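Local coordinates for protein oligogalacturonate lyase (Yersinia enterocolitica subsp. enterocolitica, PDB 3PE7) that cleaves short oligogalacturonates by beta-elimination, probably in the cytoplasm, as a metal-binding seven-bladed beta-propeller lyase, at residues K49-G54 and W60-L65; G85-P90 and A94-K99; K343-D348 and T368-G373. All blocks are in the same frame, centred on the assembly; numbering follows the deposited sequence.

How the contacts relate
Contacts 1 and 2 are beta hairpins of two successive propeller blades, and contact 3 joins a loop to the end of strand 364-369 in the blade that also takes in the N-terminal strands 12-15 and 22-25. Contacts 1 and 2, their centres about 11 Å apart, pack directly: Leu51 CD2 reaches Leu95 CD1 at 3.7 Å, and Tyr62 CE2 meets Tyr97 CB at 3.5 Å. Contact 1 touches contact 3 through Trp60 NE1, 3.0 Å from Glu346 OE2 in a hydrogen bond. Contacts 2 and 3 do not meet, their nearest atoms being about 9 Å apart. Side chain to ion, Phe345 lies about 13 Å from manganese, Asn61 about 8 Å from calcium.

Contact 1. Residues K49-G54 and W60-L65; sequences KLLFGG and WNYYLL
Phe52, Tyr63 and Leu65 gather on one face of an antiparallel beta hairpin, strands 49-54 and 61-66, within a blade of the seven-bladed beta-propeller. Phe52 and Tyr63 form a hydrogen-bonded pair: Phe52 N donates to Tyr63 O at 3.0 Å, and Tyr63 N donates to Phe52 O at 2.8 Å. Because CG of Phe52 sits between its own backbone N and carbonyl carbon (chi1 75°), the ring leans across the neighbouring strand. One face thereby covers the methylene of Tyr63, whose CB lies 3.8 Å from the Phe52 ring centroid in a CH-pi contact. The rings are nearly parallel, planes 27° apart, yet shifted with little overlap. Leu65 extends the apolar patch, its CB 3.7 Å from Phe52 CE2; its N donates to Leu50 O, 2.7 Å away and nearly straight at 175°, and its O accepts from Leu50 N. Phenylalanine suits this buried place because its flat ring can lie against Tyr63 and Leu65 of the partner strand and reach Leu377 of another blade. The Tyr63 ring runs beside Gly54, where no side chain intervenes, and the Tyr63 side chain lies about 4 Å from that of Met1, a calcium ligand. The edge of that ring approaches Gly54 O, which accepts from Asn61 N and from a water 3.0 Å away; the same water is hydrogen-bonded to Tyr63 OH at 2.7 Å.

Contact 2. Residues G85-P90 and A94-K99; sequences GGFLSP and ALFYVK
Ala94 meets Ser89 where an antiparallel beta hairpin, strands 87-88 and 94-99, opens a four-stranded propeller blade. Ala94 O accepts from Ser89 N at 3.0 Å, and the small Ala94 CB lies 3.7 Å from Ser89 OG, a hydroxyl that is hydrogen-bonded to Asp93 in the connecting turn. Leu95 follows, on the same face as Leu88, its non-hydrogen-bonded partner, and opposite to the face of Phe87 and Phe96; its branch CD1 comes back over the facing backbone, 3.6 Å from Phe87 O. Phe96 has the largest buried share of any residue here. Its N donates to Phe87 O at 2.9 Å, while its O accepts from Phe87 N at 3.0 Å. A chi1 of 62° tips the Phe87 ring over the partner strand and places CZ 3.5 Å from Phe96 CB. That methylene lies over one face of the Phe87 ring; the ring planes are only 17° from parallel, but the rings lie offset, with centroids 5.2 Å apart. Flat aromatic groups fill this buried layer, with Ala132 of the next blade against Phe87. Tyr97 turns its ring away, its hydroxyl held by Glu114, and touches the 85-90 segment through its base: Tyr97 CB stands 4.1 Å from CA of side-chain-less Gly86.

Contact 3. Residues K343-D348 and T368-G373; sequences KVFEGD and TSDVHG
Phe345 swings CG opposite its own carbonyl carbon (chi1 -77°), while Asp370 takes a chi1 of 69°, its CG flanked by both backbone arms; together these rotations bring a ring edge up to a carboxylate. Asp370 OD1 lies close to the ring plane, 3.3 Å from Phe345 CE2 and 3.7 Å from CZ, with the carboxylate turned 79° from the ring. Such an approach suits both groups, since the positively polarised rim of an aromatic ring probably welcomes a negative oxygen better than its face would. Gly373 O also comes to the ring, 3.7 Å from Phe345 CZ. The carboxylate is held by two hydroxyls: OD1 is hydrogen-bonded to Ser341 OG and OD2 weakly to Thr340 OG1. Lys343 NZ remains 6.2 Å from Asp370 OD1, too far for a salt bridge. A type I' turn, closed by Asp348 N to Phe345 O at 3.0 Å, has positive phi at Glu346 and Gly347, which the glycine takes readily, while a type I turn runs from Asp370 to Gly373. Ser369 OG accepts from Val371 N, an ST turn. The arrangement is loop packing against a propeller blade, and loop 343-348 runs on shortly to Gln350, His353 and His355, which with His287 complete the manganese site.

Contact 1. Residues K49-G54 and W60-L65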
ATOM      1  N   LYS A  49       9.459  -9.318  13.320  1.00 12.42           N
ATOM      2  CA  LYS A  49       9.770  -7.883  13.328  1.00 12.07           C
ATOM      3  C   LYS A  49       8.872  -7.122  12.365  1.00 11.29           C
ATOM      4  O   LYS A  49       8.423  -7.678  11.354  1.00 10.45           O
ATOM      5  CB  LYS A  49      11.255  -7.655  13.051  1.00 12.74           C
ATOM      6  CG  LYS A  49      12.159  -8.124  14.225  1.00 14.35           C
ATOM      7  CD  LYS A  49      13.616  -8.205  13.799  1.00 19.15           C
ATOM      8  CE  LYS A  49      14.459  -8.838  14.903  1.00 21.07           C
ATOM      9  NZ  LYS A  49      14.000 -10.231  15.214  1.00 25.34           N
ATOM     10  N   LEU A  50       8.599  -5.851  12.686  1.00 10.74           N
ATOM     11  CA  LEU A  50       7.635  -5.056  11.912  1.00  9.79           C
ATOM     12  C   LEU A  50       8.133  -3.631  11.668  1.00  9.44           C
ATOM     13  O   LEU A  50       8.441  -2.909  12.605  1.00  9.05           O
ATOM     14  CB  LEU A  50       6.283  -5.023  12.639  1.00  9.70           C
ATOM     15  CG  LEU A  50       5.176  -4.108  12.093  1.00 10.81           C
ATOM     16  CD1 LEU A  50       4.764  -4.539  10.687  1.00  9.11           C
ATOM     17  CD2 LEU A  50       3.978  -4.084  13.033  1.00 10.96           C
ATOM     18  N   LEU A  51       8.206  -3.257  10.396  1.00  9.01           N
ATOM     19  CA  LEU A  51       8.511  -1.897   9.940  1.00  8.88           C
ATOM     20  C   LEU A  51       7.273  -1.009  10.105  1.00  8.57           C
ATOM     21  O   LEU A  51       6.172  -1.401   9.700  1.00  8.06           O
ATOM     22  CB  LEU A  51       8.839  -1.945   8.448  1.00  9.12           C
ATOM     23  CG  LEU A  51       9.205  -0.602   7.783  1.00  9.47           C
ATOM     24  CD1 LEU A  51      10.564  -0.108   8.284  1.00 10.63           C
ATOM     25  CD2 LEU A  51       9.206  -0.747   6.266  1.00 10.69           C
ATOM     26  N   PHE A  52       7.475   0.187  10.651  1.00  8.81           N
ATOM     27  CA  PHE A  52       6.385   1.171  10.792  1.00  8.68           C
ATOM     28  C   PHE A  52       6.918   2.609  10.839  1.00  8.87           C
ATOM     29  O   PHE A  52       8.123   2.849  10.907  1.00  7.83           O
ATOM     30  CB  PHE A  52       5.489   0.855  12.001  1.00 10.42           C
ATOM     31  CG  PHE A  52       6.093   1.189  13.330  1.00  9.63           C
ATOM     32  CD1 PHE A  52       5.711   2.351  13.987  1.00 11.30           C
ATOM     33  CD2 PHE A  52       7.040   0.339  13.945  1.00  9.79           C
ATOM     34  CE1 PHE A  52       6.250   2.689  15.237  1.00 11.18           C
ATOM     35  CE2 PHE A  52       7.599   0.659  15.202  1.00 11.14           C
ATOM     36  CZ  PHE A  52       7.208   1.842  15.852  1.00 10.95           C
ATOM     37  N   GLY A  53       6.009   3.564  10.779  1.00  8.71           N
ATOM     38  CA  GLY A  53       6.381   4.984  10.860  1.00  8.76           C
ATOM     39  C   GLY A  53       5.905   5.525  12.195  1.00  9.07           C
ATOM     40  O   GLY A  53       4.807   5.183  12.664  1.00  8.73           O
ATOM     41  N   GLY A  54       6.751   6.323  12.838  1.00  8.78           N
ATOM     42  CA  GLY A  54       6.447   6.864  14.164  1.00  8.97           C
ATOM     43  C   GLY A  54       7.004   8.264  14.334  1.00  9.22           C
ATOM     44  O   GLY A  54       7.937   8.663  13.642  1.00  9.29           O
ATOM     45  N   TRP A  60       8.102  12.359  11.347  1.00 10.19           N
ATOM     46  CA  TRP A  60       7.745  10.948  11.118  1.00  9.53           C
ATOM     47  C   TRP A  60       8.921  10.228  10.474  1.00  9.01           C
ATOM     48  O   TRP A  60       9.388  10.619   9.395  1.00 10.12           O
ATOM     49  CB  TRP A  60       6.507  10.862  10.219  1.00  9.32           C
ATOM     50  CG  TRP A  60       5.272  11.555  10.780  1.00  8.79           C
ATOM     51  CD1 TRP A  60       5.185  12.317  11.930  1.00  8.69           C
ATOM     52  CD2 TRP A  60       3.965  11.559  10.205  1.00  9.87           C
ATOM     53  NE1 TRP A  60       3.888  12.773  12.095  1.00  9.32           N
ATOM     54  CE2 TRP A  60       3.130  12.337  11.041  1.00  9.72           C
ATOM     55  CE3 TRP A  60       3.410  10.982   9.057  1.00 10.63           C
ATOM     56  CZ2 TRP A  60       1.768  12.546  10.760  1.00  9.28           C
ATOM     57  CZ3 TRP A  60       2.079  11.202   8.771  1.00 10.84           C
ATOM     58  CH2 TRP A  60       1.269  11.985   9.612  1.00 10.81           C
ATOM     59  N   ASN A  61       9.391   9.174  11.141  1.00  9.35           N
ATOM     60  CA  ASN A  61      10.542   8.394  10.678  1.00  8.61           C
ATOM     61  C   ASN A  61      10.229   6.904  10.711  1.00  9.53           C
ATOM     62  O   ASN A  61       9.210   6.492  11.268  1.00  9.05           O
ATOM     63  CB  ASN A  61      11.737   8.637  11.591  1.00  9.87           C
ATOM     64  CG  ASN A  61      12.225  10.082  11.549  1.00  8.82           C
ATOM     65  OD1 ASN A  61      12.683  10.579  10.500  1.00 12.47           O
ATOM     66  ND2 ASN A  61      12.169  10.739  12.679  1.00  8.88           N
ATOM     67  N   TYR A  62      11.097   6.094  10.090  1.00  8.58           N
ATOM     68  CA  TYR A  62      10.919   4.639  10.170  1.00  8.98           C
ATOM     69  C   TYR A  62      11.484   4.019  11.432  1.00  9.32           C
ATOM     70  O   TYR A  62      12.531   4.451  11.935  1.00 10.17           O
ATOM     71  CB  TYR A  62      11.548   3.952   8.947  1.00  8.67           C
ATOM     72  CG  TYR A  62      10.730   4.093   7.695  1.00  8.02           C
ATOM     73  CD1 TYR A  62       9.603   3.291   7.489  1.00  8.08           C
ATOM     74  CD2 TYR A  62      11.080   5.015   6.709  1.00  7.31           C
ATOM     75  CE1 TYR A  62       8.837   3.405   6.323  1.00  7.78           C
ATOM     76  CE2 TYR A  62      10.328   5.133   5.554  1.00  8.38           C
ATOM     77  CZ  TYR A  62       9.231   4.327   5.364  1.00  7.51           C
ATOM     78  OH  TYR A  62       8.497   4.484   4.220  1.00  9.66           O
ATOM     79  N   TYR A  63      10.785   2.982  11.916  1.00  9.32           N
ATOM     80  CA  TYR A  63      11.183   2.187  13.067  1.00  9.39           C
ATOM     81  C   TYR A  63      11.031   0.716  12.744  1.00  9.55           C
ATOM     82  O   TYR A  63      10.207   0.356  11.912  1.00  9.57           O
ATOM     83  CB  TYR A  63      10.300   2.519  14.280  1.00 10.20           C
ATOM     84  CG  TYR A  63      10.534   3.907  14.794  1.00 10.31           C
ATOM     85  CD1 TYR A  63      11.341   4.133  15.910  1.00 11.43           C
ATOM     86  CD2 TYR A  63       9.962   5.007  14.154  1.00 12.08           C
ATOM     87  CE1 TYR A  63      11.593   5.441  16.361  1.00 11.11           C
ATOM     88  CE2 TYR A  63      10.210   6.307  14.592  1.00 11.55           C
ATOM     89  CZ  TYR A  63      11.015   6.509  15.706  1.00 12.27           C
ATOM     90  OH  TYR A  63      11.257   7.795  16.138  1.00 12.82           O
ATOM     91  N   LEU A  64      11.847  -0.132  13.381  1.00  9.76           N
ATOM     92  CA  LEU A  64      11.625  -1.573  13.309  1.00 10.96           C
ATOM     93  C   LEU A  64      11.249  -2.060  14.691  1.00 10.78           C
ATOM     94  O   LEU A  64      12.018  -1.905  15.658  1.00 11.85           O
ATOM     95  CB  LEU A  64      12.884  -2.308  12.796  1.00 11.54           C
ATOM     96  CG  LEU A  64      12.673  -3.774  12.420  1.00 13.12           C
ATOM     97  CD1 LEU A  64      11.892  -3.897  11.110  1.00 12.44           C
ATOM     98  CD2 LEU A  64      14.020  -4.480  12.274  1.00 14.38           C
ATOM     99  N   LEU A  65      10.068  -2.654  14.796  1.00 11.49           N
ATOM    100  CA  LEU A  65       9.549  -3.126  16.073  1.00 12.11           C
ATOM    101  C   LEU A  65       9.803  -4.631  16.206  1.00 12.78           C
ATOM    102  O   LEU A  65       9.381  -5.417  15.338  1.00 12.62           O
ATOM    103  CB  LEU A  65       8.038  -2.835  16.177  1.00 11.71           C
ATOM    104  CG  LEU A  65       7.238  -3.380  17.362  1.00 14.61           C
ATOM    105  CD1 LEU A  65       7.825  -2.977  18.712  1.00 15.00           C
ATOM    106  CD2 LEU A  65       5.770  -2.940  17.254  1.00 15.15           C
TER
HETATM  107  O   HOH W   1      10.523   9.874  14.624  1.00 11.52           O

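Contact 2. Residues G85-P90 and A94-K99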
ATOM      1  N   GLY A  85       5.705   4.633   1.758  1.00  9.32           N
ATOM      2  CA  GLY A  85       6.107   3.854   0.588  1.00  9.79           C
ATOM      3  C   GLY A  85       7.187   2.816   0.846  1.00  9.78           C
ATOM      4  O   GLY A  85       7.518   2.047  -0.062  1.00 10.95           O
ATOM      5  N   GLY A  86       7.739   2.802   2.056  1.00 10.11           N
ATOM      6  CA  GLY A  86       8.935   2.000   2.354  1.00 10.03           C
ATOM      7  C   GLY A  86       8.635   0.522   2.440  1.00 10.49           C
ATOM      8  O   GLY A  86       7.518   0.132   2.756  1.00 11.25           O
ATOM      9  N   PHE A  87       9.649  -0.293   2.155  1.00  9.79           N
ATOM     10  CA  PHE A  87       9.491  -1.745   2.212  1.00 10.20           C
ATOM     11  C   PHE A  87      10.787  -2.428   2.635  1.00 10.78           C
ATOM     12  O   PHE A  87      11.889  -1.898   2.458  1.00 10.85           O
ATOM     13  CB  PHE A  87       8.998  -2.289   0.871  1.00 10.30           C
ATOM     14  CG  PHE A  87       9.938  -2.043  -0.285  1.00 10.38           C
ATOM     15  CD1 PHE A  87      10.888  -3.001  -0.643  1.00 11.21           C
ATOM     16  CD2 PHE A  87       9.860  -0.865  -1.024  1.00 12.34           C
ATOM     17  CE1 PHE A  87      11.763  -2.775  -1.739  1.00 11.33           C
ATOM     18  CE2 PHE A  87      10.719  -0.627  -2.126  1.00 11.00           C
ATOM     19  CZ  PHE A  87      11.670  -1.574  -2.481  1.00 11.67           C
ATOM     20  N   LEU A  88      10.638  -3.606   3.217  1.00 10.46           N
ATOM     21  CA  LEU A  88      11.775  -4.460   3.545  1.00 10.60           C
ATOM     22  C   LEU A  88      12.164  -5.294   2.332  1.00 10.60           C
ATOM     23  O   LEU A  88      11.316  -5.702   1.534  1.00 10.72           O
ATOM     24  CB  LEU A  88      11.414  -5.396   4.706  1.00  9.97           C
ATOM     25  CG  LEU A  88      11.045  -4.703   6.022  1.00 11.32           C
ATOM     26  CD1 LEU A  88      10.658  -5.778   7.093  1.00 12.46           C
ATOM     27  CD2 LEU A  88      12.198  -3.809   6.467  1.00 13.43           C
ATOM     28  N   SER A  89      13.462  -5.568   2.212  1.00 10.48           N
ATOM     29  CA  SER A  89      13.942  -6.448   1.156  1.00 11.40           C
ATOM     30  C   SER A  89      13.478  -7.896   1.427  1.00 11.93           C
ATOM     31  O   SER A  89      13.156  -8.232   2.574  1.00 12.38           O
ATOM     32  CB  SER A  89      15.478  -6.398   1.103  1.00 11.63           C
ATOM     33  OG  SER A  89      16.046  -6.767   2.350  1.00 11.90           O
ATOM     34  N   PRO A  90      13.494  -8.755   0.393  1.00 12.91           N
ATOM     35  CA  PRO A  90      13.122 -10.169   0.618  1.00 13.40           C
ATOM     36  C   PRO A  90      13.905 -10.846   1.734  1.00 14.18           C
ATOM     37  O   PRO A  90      13.316 -11.588   2.544  1.00 13.90           O
ATOM     38  CB  PRO A  90      13.387 -10.833  -0.749  1.00 14.09           C
ATOM     39  CG  PRO A  90      13.182  -9.735  -1.753  1.00 14.23           C
ATOM     40  CD  PRO A  90      13.658  -8.450  -1.043  1.00 13.28           C
ATOM     41  N   ALA A  94      17.402  -5.165   4.540  1.00 13.60           N
ATOM     42  CA  ALA A  94      17.408  -3.767   4.088  1.00 12.97           C
ATOM     43  C   ALA A  94      16.033  -3.121   4.125  1.00 12.49           C
ATOM     44  O   ALA A  94      15.014  -3.794   3.999  1.00 12.37           O
ATOM     45  CB  ALA A  94      17.996  -3.652   2.685  1.00 13.17           C
ATOM     46  N   LEU A  95      16.026  -1.801   4.290  1.00 11.94           N
ATOM     47  CA  LEU A  95      14.833  -0.985   4.084  1.00 11.01           C
ATOM     48  C   LEU A  95      15.062  -0.089   2.870  1.00 11.42           C
ATOM     49  O   LEU A  95      16.120   0.524   2.750  1.00 11.58           O
ATOM     50  CB  LEU A  95      14.560  -0.114   5.306  1.00 11.00           C
ATOM     51  CG  LEU A  95      13.712   1.153   5.139  1.00 10.31           C
ATOM     52  CD1 LEU A  95      12.237   0.805   4.869  1.00 11.76           C
ATOM     53  CD2 LEU A  95      13.856   1.994   6.403  1.00 10.56           C
ATOM     54  N   PHE A  96      14.082  -0.033   1.973  1.00 10.74           N
ATOM     55  CA  PHE A  96      14.078   0.947   0.871  1.00 11.30           C
ATOM     56  C   PHE A  96      12.982   1.974   1.119  1.00 11.49           C
ATOM     57  O   PHE A  96      11.860   1.613   1.484  1.00 11.19           O
ATOM     58  CB  PHE A  96      13.830   0.271  -0.473  1.00 10.48           C
ATOM     59  CG  PHE A  96      14.962  -0.609  -0.922  1.00 11.38           C
ATOM     60  CD1 PHE A  96      15.012  -1.949  -0.536  1.00 10.77           C
ATOM     61  CD2 PHE A  96      15.974  -0.097  -1.729  1.00 10.53           C
ATOM     62  CE1 PHE A  96      16.077  -2.777  -0.958  1.00 12.70           C
ATOM     63  CE2 PHE A  96      17.035  -0.916  -2.168  1.00 11.97           C
ATOM     64  CZ  PHE A  96      17.091  -2.253  -1.770  1.00 11.22           C
ATOM     65  N   TYR A  97      13.307   3.255   0.934  1.00 11.63           N
ATOM     66  CA  TYR A  97      12.316   4.313   1.118  1.00 11.45           C
ATOM     67  C   TYR A  97      12.773   5.566   0.380  1.00 12.29           C
ATOM     68  O   TYR A  97      13.923   5.655  -0.053  1.00 12.15           O
ATOM     69  CB  TYR A  97      12.124   4.622   2.618  1.00 11.63           C
ATOM     70  CG  TYR A  97      13.235   5.464   3.211  1.00 12.02           C
ATOM     71  CD1 TYR A  97      14.487   4.910   3.512  1.00 12.81           C
ATOM     72  CD2 TYR A  97      13.041   6.829   3.471  1.00 13.81           C
ATOM     73  CE1 TYR A  97      15.511   5.691   4.063  1.00 12.94           C
ATOM     74  CE2 TYR A  97      14.073   7.610   4.018  1.00 12.97           C
ATOM     75  CZ  TYR A  97      15.295   7.038   4.305  1.00 14.31           C
ATOM     76  OH  TYR A  97      16.322   7.802   4.833  1.00 14.77           O
ATOM     77  N   VAL A  98      11.868   6.530   0.248  1.00 12.33           N
ATOM     78  CA  VAL A  98      12.182   7.797  -0.420  1.00 12.17           C
ATOM     79  C   VAL A  98      12.350   8.935   0.604  1.00 12.64           C
ATOM     80  O   VAL A  98      11.494   9.162   1.479  1.00 12.46           O
ATOM     81  CB  VAL A  98      11.115   8.189  -1.451  1.00 11.90           C
ATOM     82  CG1 VAL A  98      11.479   9.546  -2.118  1.00 12.10           C
ATOM     83  CG2 VAL A  98      10.958   7.104  -2.509  1.00 12.96           C
ATOM     84  N   LYS A  99      13.469   9.639   0.472  1.00 12.85           N
ATOM     85  CA  LYS A  99      13.785  10.775   1.327  1.00 14.20           C
ATOM     86  C   LYS A  99      13.752  12.042   0.478  1.00 15.10           C
ATOM     87  O   LYS A  99      14.248  12.059  -0.658  1.00 14.47           O
ATOM     88  CB  LYS A  99      15.161  10.599   1.951  1.00 14.69           C
ATOM     89  CG  LYS A  99      15.388  11.412   3.238  1.00 19.21           C
ATOM     90  CD  LYS A  99      16.875  11.617   3.517  1.00 25.63           C
ATOM     91  CE  LYS A  99      17.692  10.340   3.348  1.00 29.00           C
ATOM     92  NZ  LYS A  99      19.066  10.421   3.951  1.00 33.08           N
TER

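Contact 3. Residues K343-D348 and T368-G373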
ATOM      1  N   LYS A 343      -9.633  11.146   9.671  1.00 10.90           N
ATOM      2  CA  LYS A 343      -9.222  12.552   9.730  1.00 11.87           C
ATOM      3  C   LYS A 343      -7.799  12.700   9.225  1.00 11.29           C
ATOM      4  O   LYS A 343      -7.002  11.747   9.228  1.00 11.34           O
ATOM      5  CB  LYS A 343      -9.317  13.098  11.169  1.00 13.05           C
ATOM      6  CG  LYS A 343     -10.751  13.406  11.598  1.00 16.05           C
ATOM      7  CD  LYS A 343     -10.846  13.715  13.090  1.00 20.69           C
ATOM      8  CE  LYS A 343     -12.294  13.989  13.480  1.00 25.10           C
ATOM      9  NZ  LYS A 343     -12.458  14.301  14.939  1.00 29.11           N
ATOM     10  N   VAL A 344      -7.474  13.918   8.799  1.00  9.86           N
ATOM     11  CA  VAL A 344      -6.121  14.258   8.404  1.00 10.27           C
ATOM     12  C   VAL A 344      -5.282  14.574   9.646  1.00  9.96           C
ATOM     13  O   VAL A 344      -5.728  15.316  10.538  1.00 10.23           O
ATOM     14  CB  VAL A 344      -6.151  15.468   7.441  1.00  9.78           C
ATOM     15  CG1 VAL A 344      -4.732  15.976   7.129  1.00 10.94           C
ATOM     16  CG2 VAL A 344      -6.915  15.097   6.168  1.00 11.67           C
ATOM     17  N   PHE A 345      -4.090  13.994   9.746  1.00  9.23           N
ATOM     18  CA  PHE A 345      -3.138  14.461  10.751  1.00  9.70           C
ATOM     19  C   PHE A 345      -1.919  15.026  10.031  1.00  9.58           C
ATOM     20  O   PHE A 345      -1.370  14.384   9.133  1.00  9.82           O
ATOM     21  CB  PHE A 345      -2.676  13.328  11.689  1.00  9.38           C
ATOM     22  CG  PHE A 345      -3.678  12.943  12.740  1.00 10.08           C
ATOM     23  CD1 PHE A 345      -3.465  13.281  14.091  1.00 11.28           C
ATOM     24  CD2 PHE A 345      -4.817  12.221  12.400  1.00 10.55           C
ATOM     25  CE1 PHE A 345      -4.379  12.908  15.070  1.00 10.66           C
ATOM     26  CE2 PHE A 345      -5.741  11.830  13.390  1.00 11.43           C
ATOM     27  CZ  PHE A 345      -5.524  12.178  14.710  1.00  9.86           C
ATOM     28  N   GLU A 346      -1.496  16.220  10.451  1.00  9.49           N
ATOM     29  CA  GLU A 346      -0.315  16.910   9.892  1.00 10.13           C
ATOM     30  C   GLU A 346      -0.285  16.920   8.351  1.00 10.21           C
ATOM     31  O   GLU A 346       0.760  16.682   7.708  1.00 10.49           O
ATOM     32  CB  GLU A 346       0.994  16.347  10.495  1.00 10.28           C
ATOM     33  CG  GLU A 346       1.088  16.466  12.027  1.00 10.93           C
ATOM     34  CD  GLU A 346       2.385  15.947  12.574  1.00 12.20           C
ATOM     35  OE1 GLU A 346       3.447  16.490  12.202  1.00 12.16           O
ATOM     36  OE2 GLU A 346       2.356  14.998  13.384  1.00 11.80           O
ATOM     37  N   GLY A 347      -1.440  17.215   7.770  1.00 10.27           N
ATOM     38  CA  GLY A 347      -1.563  17.367   6.319  1.00 11.60           C
ATOM     39  C   GLY A 347      -1.639  16.068   5.536  1.00 11.87           C
ATOM     40  O   GLY A 347      -1.839  16.086   4.327  1.00 12.98           O
ATOM     41  N   ASP A 348      -1.488  14.936   6.226  1.00 11.70           N
ATOM     42  CA  ASP A 348      -1.412  13.658   5.548  1.00 12.53           C
ATOM     43  C   ASP A 348      -2.768  12.955   5.446  1.00 12.41           C
ATOM     44  O   ASP A 348      -3.397  12.615   6.461  1.00 11.89           O
ATOM     45  CB  ASP A 348      -0.386  12.755   6.226  1.00 12.56           C
ATOM     46  CG  ASP A 348       0.006  11.607   5.348  1.00 15.05           C
ATOM     47  OD1 ASP A 348      -0.848  10.706   5.179  1.00 16.82           O
ATOM     48  OD2 ASP A 348       1.142  11.610   4.825  1.00 15.87           O
ATOM     49  N   THR A 368      -3.888   0.485  10.846  1.00  7.58           N
ATOM     50  CA  THR A 368      -3.838   1.756  11.612  1.00  8.26           C
ATOM     51  C   THR A 368      -5.246   2.235  12.004  1.00  8.11           C
ATOM     52  O   THR A 368      -6.203   2.091  11.244  1.00  7.99           O
ATOM     53  CB  THR A 368      -3.176   2.897  10.781  1.00  8.44           C
ATOM     54  OG1 THR A 368      -1.917   2.484  10.264  1.00 11.32           O
ATOM     55  CG2 THR A 368      -2.953   4.149  11.619  1.00  9.32           C
ATOM     56  N   SER A 369      -5.347   2.841  13.184  1.00  7.54           N
ATOM     57  CA  SER A 369      -6.540   3.615  13.538  1.00  7.70           C
ATOM     58  C   SER A 369      -6.154   4.689  14.544  1.00  7.62           C
ATOM     59  O   SER A 369      -5.192   4.527  15.282  1.00  7.99           O
ATOM     60  CB  SER A 369      -7.596   2.707  14.159  1.00  7.88           C
ATOM     61  OG  SER A 369      -8.741   3.477  14.508  1.00  7.40           O
ATOM     62  N   ASP A 370      -6.922   5.791  14.546  1.00  7.70           N
ATOM     63  CA  ASP A 370      -6.804   6.820  15.571  1.00  8.30           C
ATOM     64  C   ASP A 370      -7.911   6.756  16.621  1.00  8.26           C
ATOM     65  O   ASP A 370      -8.160   7.745  17.313  1.00  9.19           O
ATOM     66  CB  ASP A 370      -6.780   8.219  14.922  1.00  7.04           C
ATOM     67  CG  ASP A 370      -8.110   8.606  14.302  1.00  9.36           C
ATOM     68  OD1 ASP A 370      -8.289   9.812  14.035  1.00 10.50           O
ATOM     69  OD2 ASP A 370      -8.962   7.726  14.069  1.00  8.01           O
ATOM     70  N   VAL A 371      -8.579   5.602  16.733  1.00  8.42           N
ATOM     71  CA  VAL A 371      -9.668   5.408  17.695  1.00  9.34           C
ATOM     72  C   VAL A 371      -9.331   5.859  19.128  1.00  9.56           C
ATOM     73  O   VAL A 371     -10.210   6.367  19.833  1.00 10.57           O
ATOM     74  CB  VAL A 371     -10.185   3.929  17.685  1.00  9.59           C
ATOM     75  CG1 VAL A 371      -9.067   2.936  18.022  1.00 10.61           C
ATOM     76  CG2 VAL A 371     -11.401   3.747  18.612  1.00 11.27           C
ATOM     77  N   HIS A 372      -8.075   5.701  19.538  1.00  9.68           N
ATOM     78  CA  HIS A 372      -7.688   6.014  20.915  1.00 10.53           C
ATOM     79  C   HIS A 372      -6.922   7.321  21.087  1.00 11.02           C
ATOM     80  O   HIS A 372      -6.374   7.587  22.169  1.00 11.40           O
ATOM     81  CB  HIS A 372      -6.915   4.833  21.512  1.00 10.56           C
ATOM     82  CG  HIS A 372      -7.692   3.556  21.498  1.00 10.45           C
ATOM     83  ND1 HIS A 372      -7.166   2.370  21.028  1.00 10.11           N
ATOM     84  CD2 HIS A 372      -8.969   3.288  21.860  1.00 10.62           C
ATOM     85  CE1 HIS A 372      -8.081   1.421  21.119  1.00 10.54           C
ATOM     86  NE2 HIS A 372      -9.186   1.952  21.619  1.00 11.44           N
ATOM     87  N   GLY A 373      -6.882   8.125  20.027  1.00 11.03           N
ATOM     88  CA  GLY A 373      -6.243   9.438  20.093  1.00 11.34           C
ATOM     89  C   GLY A 373      -5.557   9.770  18.784  1.00 11.16           C
ATOM     90  O   GLY A 373      -6.191  10.213  17.832  1.00 12.13           O
TER